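Long-range contact in Lmo2125 protein (Listeria monocytogenes serovar 1/2a, PDB 5TU0), which binds maltose and, as the probably lipid-anchored solute-binding protein of a sugar transport system, probably hands it to the membrane transporter for uptake: residues F163-Y173 with L261-F270. The protein carries 2 engineered substitutions. Residues are numbered along the deposited sequence; the frame is centred on the assembly and turned at random.
Sequences FYFSYGLLAGY and LNNGKEYSPF. With GLC (alpha-D-glucopyranose), chain B.
Tyr-167 sends its ring out with CG trans to the backbone N (chi1 175°), while Phe-270 turns CG away from its own carbonyl carbon (chi1 -70°), and the two rings meet in an offset stack, planes 7° apart and centroids 4.3 Å from each other. Phe-163 comes up to the Phe-270 ring at its edge, through CE2, and Tyr-164 lies obliquely to it, CD1 3.7 Å from Phe-270 CD2. Behind this cluster the loop runs along the helix so closely that the CA atoms of Gly-168 and Pro-269 are 3.8 Å apart. With no side chain at Gly-168, the face of the Tyr-267 ring lies directly on the peptide between Gly-168 and Leu-169. The phenol then reaches past it, and Tyr-267 OH donates to Phe-165 O over 2.7 Å; Trp-160 NE1 is hydrogen-bonded to the same hydroxyl. The nearly straight bond from Ser-268 N to Gly-168 O (3.0 Å) gives that carbonyl a second donor, on the other face from Gly-172 N of the helix. At the far end Leu-261 CD1 packs on Gly-172 CA, and Asn-263 ND2 donates to Gly-172 O at 3.0 Å while lying over the rim of one face of the Tyr-173 ring. The amide is steadied by its other end, where Asn-263 OD1 takes the N-H of Lys-265 in an Asx turn. Two waters bridge the end nearest the sugar: one joins Tyr-164 O to Phe-270 N, the other Tyr-164 OH to Phe-270 O. On the face turned from the first of these waters, the Tyr-164 ring carries a glucose unit, CD1 3.9 Å from its C4, an aromatic platform of the kind characteristic of maltose-binding pockets in bacterial solute-binding proteins.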
loop_
_atom_site.group_PDB
_atom_site.type_symbol
_atom_site.label_atom_id
_atom_site.label_comp_id
_atom_site.label_asym_id
_atom_site.label_seq_id
_atom_site.Cartn_x
_atom_site.Cartn_y
_atom_site.Cartn_z
ATOM N N PHE A 163 -2.110 -11.600 -4.430
ATOM C CA PHE A 163 -0.848 -11.562 -3.703
ATOM C C PHE A 163 -0.640 -10.272 -2.927
ATOM O O PHE A 163 0.008 -10.280 -1.895
ATOM C CB PHE A 163 0.316 -11.801 -4.653
ATOM C CG PHE A 163 1.642 -11.828 -3.984
ATOM C CD1 PHE A 163 1.951 -12.831 -3.081
ATOM C CD2 PHE A 163 2.623 -10.889 -4.311
ATOM C CE1 PHE A 163 3.192 -12.873 -2.474
ATOM C CE2 PHE A 163 3.863 -10.934 -3.701
ATOM C CZ PHE A 163 4.143 -11.927 -2.790
ATOM N N TYR A 164 -1.189 -9.162 -3.405
ATOM C CA TYR A 164 -1.069 -7.919 -2.636
ATOM C C TYR A 164 -1.656 -8.072 -1.219
ATOM O O TYR A 164 -1.132 -7.516 -0.248
ATOM C CB TYR A 164 -1.709 -6.741 -3.378
ATOM C CG TYR A 164 -1.542 -5.450 -2.633
ATOM C CD1 TYR A 164 -0.368 -4.712 -2.733
ATOM C CD2 TYR A 164 -2.539 -4.989 -1.791
ATOM C CE1 TYR A 164 -0.212 -3.531 -2.022
ATOM C CE2 TYR A 164 -2.392 -3.823 -1.083
ATOM C CZ TYR A 164 -1.232 -3.100 -1.204
ATOM O OH TYR A 164 -1.111 -1.943 -0.482
ATOM N N PHE A 165 -2.757 -8.809 -1.118
ATOM C CA PHE A 165 -3.407 -9.089 0.154
ATOM C C PHE A 165 -2.761 -10.216 0.951
ATOM O O PHE A 165 -2.529 -10.078 2.158
ATOM C CB PHE A 165 -4.897 -9.402 -0.084
ATOM C CG PHE A 165 -5.705 -8.193 -0.427
ATOM C CD1 PHE A 165 -5.679 -7.667 -1.703
ATOM C CD2 PHE A 165 -6.501 -7.582 0.529
ATOM C CE1 PHE A 165 -6.415 -6.535 -2.026
ATOM C CE2 PHE A 165 -7.245 -6.450 0.217
ATOM C CZ PHE A 165 -7.205 -5.926 -1.058
ATOM N N SER A 166 -2.445 -11.325 0.281
ATOM C CA SER A 166 -1.875 -12.463 0.976
ATOM C C SER A 166 -0.405 -12.354 1.343
ATOM O O SER A 166 0.053 -13.118 2.202
ATOM C CB SER A 166 -2.090 -13.751 0.174
ATOM O OG SER A 166 -1.376 -13.696 -1.043
ATOM N N TYR A 167 0.336 -11.433 0.723
ATOM C CA TYR A 167 1.766 -11.321 1.023
ATOM C C TYR A 167 2.071 -11.214 2.507
ATOM O O TYR A 167 2.950 -11.913 3.009
ATOM C CB TYR A 167 2.436 -10.160 0.287
ATOM C CG TYR A 167 3.869 -10.020 0.734
ATOM C CD1 TYR A 167 4.802 -11.010 0.433
ATOM C CD2 TYR A 167 4.285 -8.943 1.499
ATOM C CE1 TYR A 167 6.103 -10.915 0.856
ATOM C CE2 TYR A 167 5.600 -8.841 1.925
ATOM C CZ TYR A 167 6.498 -9.828 1.594
ATOM O OH TYR A 167 7.795 -9.757 2.008
ATOM N N GLY A 168 1.339 -10.354 3.215
ATOM C CA GLY A 168 1.551 -10.182 4.637
ATOM C C GLY A 168 1.358 -11.423 5.495
ATOM O O GLY A 168 1.911 -11.508 6.583
ATOM N N LEU A 169 0.606 -12.391 4.985
ATOM C CA LEU A 169 0.412 -13.646 5.678
ATOM C C LEU A 169 1.689 -14.475 5.529
ATOM O O LEU A 169 2.227 -15.005 6.492
ATOM C CB LEU A 169 -0.782 -14.403 5.067
ATOM C CG LEU A 169 -1.037 -15.831 5.519
ATOM C CD1 LEU A 169 -1.301 -15.892 7.015
ATOM C CD2 LEU A 169 -2.189 -16.438 4.729
ATOM N N LEU A 170 2.158 -14.601 4.291
ATOM C CA LEU A 170 3.388 -15.361 4.027
ATOM C C LEU A 170 4.576 -14.701 4.767
ATOM O O LEU A 170 5.413 -15.377 5.366
ATOM C CB LEU A 170 3.665 -15.443 2.519
ATOM C CG LEU A 170 2.903 -16.490 1.709
ATOM C CD1 LEU A 170 1.400 -16.389 1.852
ATOM C CD2 LEU A 170 3.358 -16.403 0.262
ATOM N N ALA A 171 4.613 -13.372 4.743
ATOM C CA ALA A 171 5.687 -12.656 5.381
ATOM C C ALA A 171 5.613 -12.784 6.915
ATOM O O ALA A 171 6.642 -12.850 7.590
ATOM C CB ALA A 171 5.676 -11.190 4.952
ATOM N N GLY A 172 4.399 -12.863 7.458
ATOM C CA GLY A 172 4.232 -13.011 8.913
ATOM C C GLY A 172 4.827 -14.326 9.395
ATOM O O GLY A 172 5.222 -14.454 10.564
ATOM N N TYR A 173 4.866 -15.308 8.494
ATOM C CA TYR A 173 5.475 -16.616 8.777
ATOM C C TYR A 173 6.976 -16.712 8.401
ATOM O O TYR A 173 7.594 -17.748 8.609
ATOM C CB TYR A 173 4.676 -17.714 8.089
ATOM C CG TYR A 173 3.451 -18.152 8.876
ATOM C CD1 TYR A 173 3.550 -19.187 9.816
ATOM C CD2 TYR A 173 2.209 -17.552 8.684
ATOM C CE1 TYR A 173 2.445 -19.610 10.531
ATOM C CE2 TYR A 173 1.093 -17.972 9.394
ATOM C CZ TYR A 173 1.221 -18.998 10.325
ATOM O OH TYR A 173 0.120 -19.422 11.038
ATOM N N LEU A 261 -1.226 -13.381 14.013
ATOM C CA LEU A 261 -1.212 -14.724 13.433
ATOM C C LEU A 261 -1.030 -15.809 14.497
ATOM O O LEU A 261 -0.621 -15.518 15.627
ATOM C CB LEU A 261 -0.106 -14.828 12.375
ATOM C CG LEU A 261 -0.245 -13.922 11.139
ATOM C CD1 LEU A 261 1.038 -13.863 10.313
ATOM C CD2 LEU A 261 -1.425 -14.374 10.275
ATOM N N ASN A 262 -1.330 -17.059 14.126
ATOM C CA ASN A 262 -1.208 -18.209 15.015
ATOM C C ASN A 262 0.181 -18.496 15.567
ATOM O O ASN A 262 0.303 -19.207 16.567
ATOM C CB ASN A 262 -1.765 -19.487 14.340
ATOM C CG ASN A 262 -3.291 -19.430 14.151
ATOM O OD1 ASN A 262 -3.954 -18.415 14.467
ATOM N ND2 ASN A 262 -3.840 -20.506 13.622
ATOM N N ASN A 263 1.216 -17.970 14.905
ATOM C CA ASN A 263 2.601 -18.119 15.397
ATOM C C ASN A 263 2.979 -17.011 16.393
ATOM O O ASN A 263 4.121 -16.946 16.858
ATOM C CB ASN A 263 3.601 -18.115 14.226
ATOM C CG ASN A 263 3.590 -16.821 13.429
ATOM O OD1 ASN A 263 2.796 -15.914 13.676
ATOM N ND2 ASN A 263 4.491 -16.734 12.441
ATOM N N GLY A 264 2.031 -16.121 16.696
ATOM C CA GLY A 264 2.274 -15.013 17.628
ATOM C C GLY A 264 2.879 -13.785 16.976
ATOM O O GLY A 264 3.125 -12.775 17.657
ATOM N N LYS A 265 3.114 -13.855 15.671
ATOM C CA LYS A 265 3.699 -12.731 14.937
ATOM C C LYS A 265 2.628 -11.923 14.238
ATOM O O LYS A 265 1.513 -12.403 14.014
ATOM C CB LYS A 265 4.760 -13.223 13.952
ATOM C CG LYS A 265 5.896 -13.932 14.656
ATOM C CD LYS A 265 7.065 -14.224 13.737
ATOM C CE LYS A 265 8.232 -14.763 14.553
ATOM N NZ LYS A 265 9.494 -14.887 13.770
ATOM N N GLU A 266 2.970 -10.678 13.926
ATOM C CA GLU A 266 2.056 -9.789 13.250
ATOM C C GLU A 266 2.021 -10.040 11.759
ATOM O O GLU A 266 3.017 -10.426 11.143
ATOM C CB GLU A 266 2.431 -8.327 13.510
ATOM C CG GLU A 266 2.357 -7.930 14.970
ATOM C CD GLU A 266 0.972 -8.177 15.555
ATOM O OE1 GLU A 266 -0.008 -7.658 15.003
ATOM O OE2 GLU A 266 0.861 -8.895 16.556
ATOM N N TYR A 267 0.838 -9.838 11.183
ATOM C CA TYR A 267 0.649 -9.869 9.740
ATOM C C TYR A 267 1.580 -8.746 9.243
ATOM O O TYR A 267 1.590 -7.657 9.829
ATOM C CB TYR A 267 -0.804 -9.563 9.427
ATOM C CG TYR A 267 -1.319 -10.035 8.101
ATOM C CD1 TYR A 267 -1.154 -9.270 6.942
ATOM C CD2 TYR A 267 -2.033 -11.220 8.004
ATOM C CE1 TYR A 267 -1.670 -9.699 5.729
ATOM C CE2 TYR A 267 -2.559 -11.640 6.799
ATOM C CZ TYR A 267 -2.381 -10.881 5.671
ATOM O OH TYR A 267 -2.897 -11.335 4.472
ATOM N N SER A 268 2.320 -9.014 8.172
ATOM C CA SER A 268 3.336 -8.080 7.675
ATOM C C SER A 268 3.077 -7.644 6.240
ATOM O O SER A 268 3.799 -8.034 5.323
ATOM C CB SER A 268 4.700 -8.737 7.810
ATOM O OG SER A 268 4.928 -9.116 9.154
ATOM N N PRO A 269 2.048 -6.803 6.039
ATOM C CA PRO A 269 1.665 -6.398 4.696
ATOM C C PRO A 269 2.649 -5.426 4.058
ATOM O O PRO A 269 3.569 -4.997 4.729
ATOM C CB PRO A 269 0.334 -5.705 4.927
ATOM C CG PRO A 269 0.492 -5.073 6.267
ATOM C CD PRO A 269 1.296 -6.057 7.063
ATOM N N PHE A 270 2.468 -5.125 2.775
ATOM C CA PHE A 270 3.310 -4.122 2.111
ATOM C C PHE A 270 3.048 -2.737 2.725
ATOM O O PHE A 270 1.905 -2.386 3.014
ATOM C CB PHE A 270 3.046 -4.047 0.604
ATOM C CG PHE A 270 3.526 -5.247 -0.168
ATOM C CD1 PHE A 270 4.862 -5.610 -0.153
ATOM C CD2 PHE A 270 2.641 -6.005 -0.925
ATOM C CE1 PHE A 270 5.311 -6.713 -0.863
ATOM C CE2 PHE A 270 3.086 -7.113 -1.637
ATOM C CZ PHE A 270 4.422 -7.459 -1.611
HETATM C C1 GLC B . -3.404 -0.526 -3.955
HETATM C C2 GLC B . -1.901 -0.234 -3.941
HETATM C C3 GLC B . -1.221 -0.738 -5.210
HETATM C C4 GLC B . -1.558 -2.211 -5.425
HETATM C C5 GLC B . -3.074 -2.394 -5.472
HETATM C C6 GLC B . -3.447 -3.860 -5.688
HETATM O O2 GLC B . -1.675 1.173 -3.802
HETATM O O3 GLC B . 0.195 -0.554 -5.103
HETATM O O4 GLC B . -0.955 -2.696 -6.632
HETATM O O5 GLC B . -3.650 -1.912 -4.249
HETATM O O6 GLC B . -4.832 -4.080 -5.385
HETATM O O HOH W 1 -0.063 -5.783 1.484
HETATM O O HOH W 2 -0.626 -3.168 2.332
HETATM O O HOH W 3 -2.215 -17.792 11.493
#